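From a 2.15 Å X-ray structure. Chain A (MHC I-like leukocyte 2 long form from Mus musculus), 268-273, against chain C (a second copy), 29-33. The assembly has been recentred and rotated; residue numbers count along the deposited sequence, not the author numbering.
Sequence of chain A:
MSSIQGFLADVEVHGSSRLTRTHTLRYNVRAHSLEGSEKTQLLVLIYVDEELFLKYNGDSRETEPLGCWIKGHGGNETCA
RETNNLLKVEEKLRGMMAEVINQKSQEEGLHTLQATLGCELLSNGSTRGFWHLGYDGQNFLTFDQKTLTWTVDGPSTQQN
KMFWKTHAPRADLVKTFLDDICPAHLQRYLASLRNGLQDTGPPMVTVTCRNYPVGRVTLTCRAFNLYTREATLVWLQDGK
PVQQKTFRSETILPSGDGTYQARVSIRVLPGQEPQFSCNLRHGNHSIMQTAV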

# COMPACT_ATOMS: atom_id res chain seq x y z
N VAL A 268 -15.73 -12.62 0.99
CA VAL A 268 -15.44 -13.81 1.76
C VAL A 268 -16.74 -14.55 2.00
O VAL A 268 -17.82 -14.04 1.67
CB VAL A 268 -14.77 -13.48 3.11
CG1 VAL A 268 -13.58 -12.58 2.89
CG2 VAL A 268 -15.77 -12.82 4.06
N LEU A 269 -16.64 -15.75 2.56
CA LEU A 269 -17.82 -16.54 2.89
C LEU A 269 -18.36 -16.13 4.26
O LEU A 269 -17.60 -15.71 5.13
CB LEU A 269 -17.48 -18.03 2.88
CG LEU A 269 -16.87 -18.56 1.58
CD1 LEU A 269 -16.47 -20.02 1.74
CD2 LEU A 269 -17.84 -18.38 0.42
N PRO A 270 -19.69 -16.23 4.45
CA PRO A 270 -20.33 -15.90 5.72
C PRO A 270 -19.68 -16.61 6.91
O PRO A 270 -19.51 -17.83 6.87
CB PRO A 270 -21.77 -16.38 5.52
CG PRO A 270 -21.99 -16.28 4.05
CD PRO A 270 -20.67 -16.61 3.41
N GLY A 271 -19.32 -15.85 7.93
CA GLY A 271 -18.70 -16.43 9.12
C GLY A 271 -17.19 -16.36 9.10
O GLY A 271 -16.54 -16.71 10.09
N GLN A 272 -16.62 -15.92 7.99
CA GLN A 272 -15.16 -15.86 7.85
C GLN A 272 -14.57 -14.53 8.30
O GLN A 272 -13.35 -14.40 8.42
CB GLN A 272 -14.74 -16.12 6.41
CG GLN A 272 -14.66 -17.58 6.01
CD GLN A 272 -13.94 -17.77 4.69
OE1 GLN A 272 -14.14 -17.00 3.75
NE2 GLN A 272 -13.09 -18.79 4.62
N GLU A 273 -15.43 -13.53 8.53
CA GLU A 273 -14.98 -12.16 8.80
C GLU A 273 -13.88 -12.02 9.87
O GLU A 273 -12.93 -11.28 9.64
CB GLU A 273 -16.18 -11.28 9.19
CG GLU A 273 -17.28 -11.20 8.14
CD GLU A 273 -18.39 -12.20 8.39
OE1 GLU A 273 -18.08 -13.34 8.81
OE2 GLU A 273 -19.57 -11.85 8.17
N VAL C 29 -11.58 -26.55 4.77
CA VAL C 29 -12.31 -26.46 3.52
C VAL C 29 -13.77 -26.04 3.71
O VAL C 29 -14.40 -26.37 4.71
CB VAL C 29 -12.29 -27.81 2.76
CG1 VAL C 29 -10.85 -28.26 2.51
CG2 VAL C 29 -13.04 -28.89 3.53
N ARG C 30 -14.28 -25.29 2.74
CA ARG C 30 -15.67 -24.88 2.74
C ARG C 30 -16.27 -24.98 1.34
O ARG C 30 -15.67 -24.51 0.37
CB ARG C 30 -15.81 -23.44 3.26
CG ARG C 30 -15.73 -23.33 4.77
CD ARG C 30 -16.24 -21.98 5.27
NE ARG C 30 -17.67 -21.81 5.03
CZ ARG C 30 -18.38 -20.78 5.48
NH1 ARG C 30 -17.79 -19.83 6.19
NH2 ARG C 30 -19.68 -20.69 5.21
N ALA C 31 -17.44 -25.59 1.24
CA ALA C 31 -18.16 -25.65 -0.03
C ALA C 31 -18.59 -24.26 -0.46
O ALA C 31 -18.89 -23.40 0.37
CB ALA C 31 -19.37 -26.57 0.09
N HIS C 32 -18.61 -24.03 -1.78
CA HIS C 32 -19.07 -22.77 -2.34
C HIS C 32 -19.32 -22.92 -3.84
O HIS C 32 -18.79 -23.84 -4.47
CB HIS C 32 -18.07 -21.65 -2.07
CG HIS C 32 -16.77 -21.82 -2.78
ND1 HIS C 32 -16.52 -21.29 -4.03
CD2 HIS C 32 -15.64 -22.47 -2.42
CE1 HIS C 32 -15.29 -21.61 -4.40
NE2 HIS C 32 -14.73 -22.32 -3.44
N SER C 33 -20.12 -22.02 -4.39
CA SER C 33 -20.42 -22.05 -5.82
C SER C 33 -19.65 -20.99 -6.58
O SER C 33 -19.37 -19.91 -6.05
CB SER C 33 -21.92 -21.87 -6.04
OG SER C 33 -22.67 -22.76 -5.23

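This is a small contact in which one arginine, reaching from a strand of chain C, donates two hydrogen bonds, one of them weak, to a backbone carbonyl in a tight turn of chain A, while the leucine that opens that turn packs against the arginine and its strand neighbours. About 236 Å² of surface is buried, counting both sides, and R30(C) and L269(A) contribute most of it.

The turn presents the acceptor. Residues L269(A) to Q272(A) form a type II beta turn, closed by a hydrogen bond from Q272(A) N to L269(A) O at 3.0 Å. A second link, from L269(A) N to the side-chain OE1 of Q272(A) at 3.0 Å, ties the two ends of the turn together again. Within the turn, the P270(A) carbonyl is left free to accept bonds from chain C. Proline suits its position because its ring restricts phi to about the -60° that this position favours; here it is -52°. Glycine suits the next one: at phi 96° and psi -6°, a CB on G271(A) would be jammed against the carbonyl oxygen of P270(A), the very atom that receives the arginine.

R30(C) reaches that oxygen with a long side chain whose CA-to-CB bond already points toward chain A; chi1 is m, chi2 t and chi3 p. R30(C) NH1 donates to P270(A) O at 2.7 Å with an angle of 167°, short and nearly straight. From R30(C) NH2 to the same P270(A) O the distance is 3.3 Å and the angle 131°, a weak bond. The oxygen lies at the edge of the guanidinium, near its plane, where the N-H bonds point. Arginine suits this place because it combines reach with several donors on one flat group. The fit is not perfect, however: R30(C) NE is buried by the contact and finds no partner in the model.

The face of the guanidinium is poor at hydrogen bonding and can accept a nonpolar neighbour. L269(A) supplies one, its CB lying over one face, 3.8 Å from R30(C) NH1. The aliphatic part of Q272(A) also comes close, with CG 3.9 Å from R30(C) NH1, so this residue both braces the turn and packs against the arginine.

Farther along the strand, L269(A) CD2 lies 4.1 Å from H32(C) CB, a carbon-to-carbon contact that asks nothing of the imidazole's nitrogens. Strand alternation explains the spacing: R30(C) and H32(C) direct their CA-to-CB bonds toward chain A, whereas that of the intervening A31(C) points away.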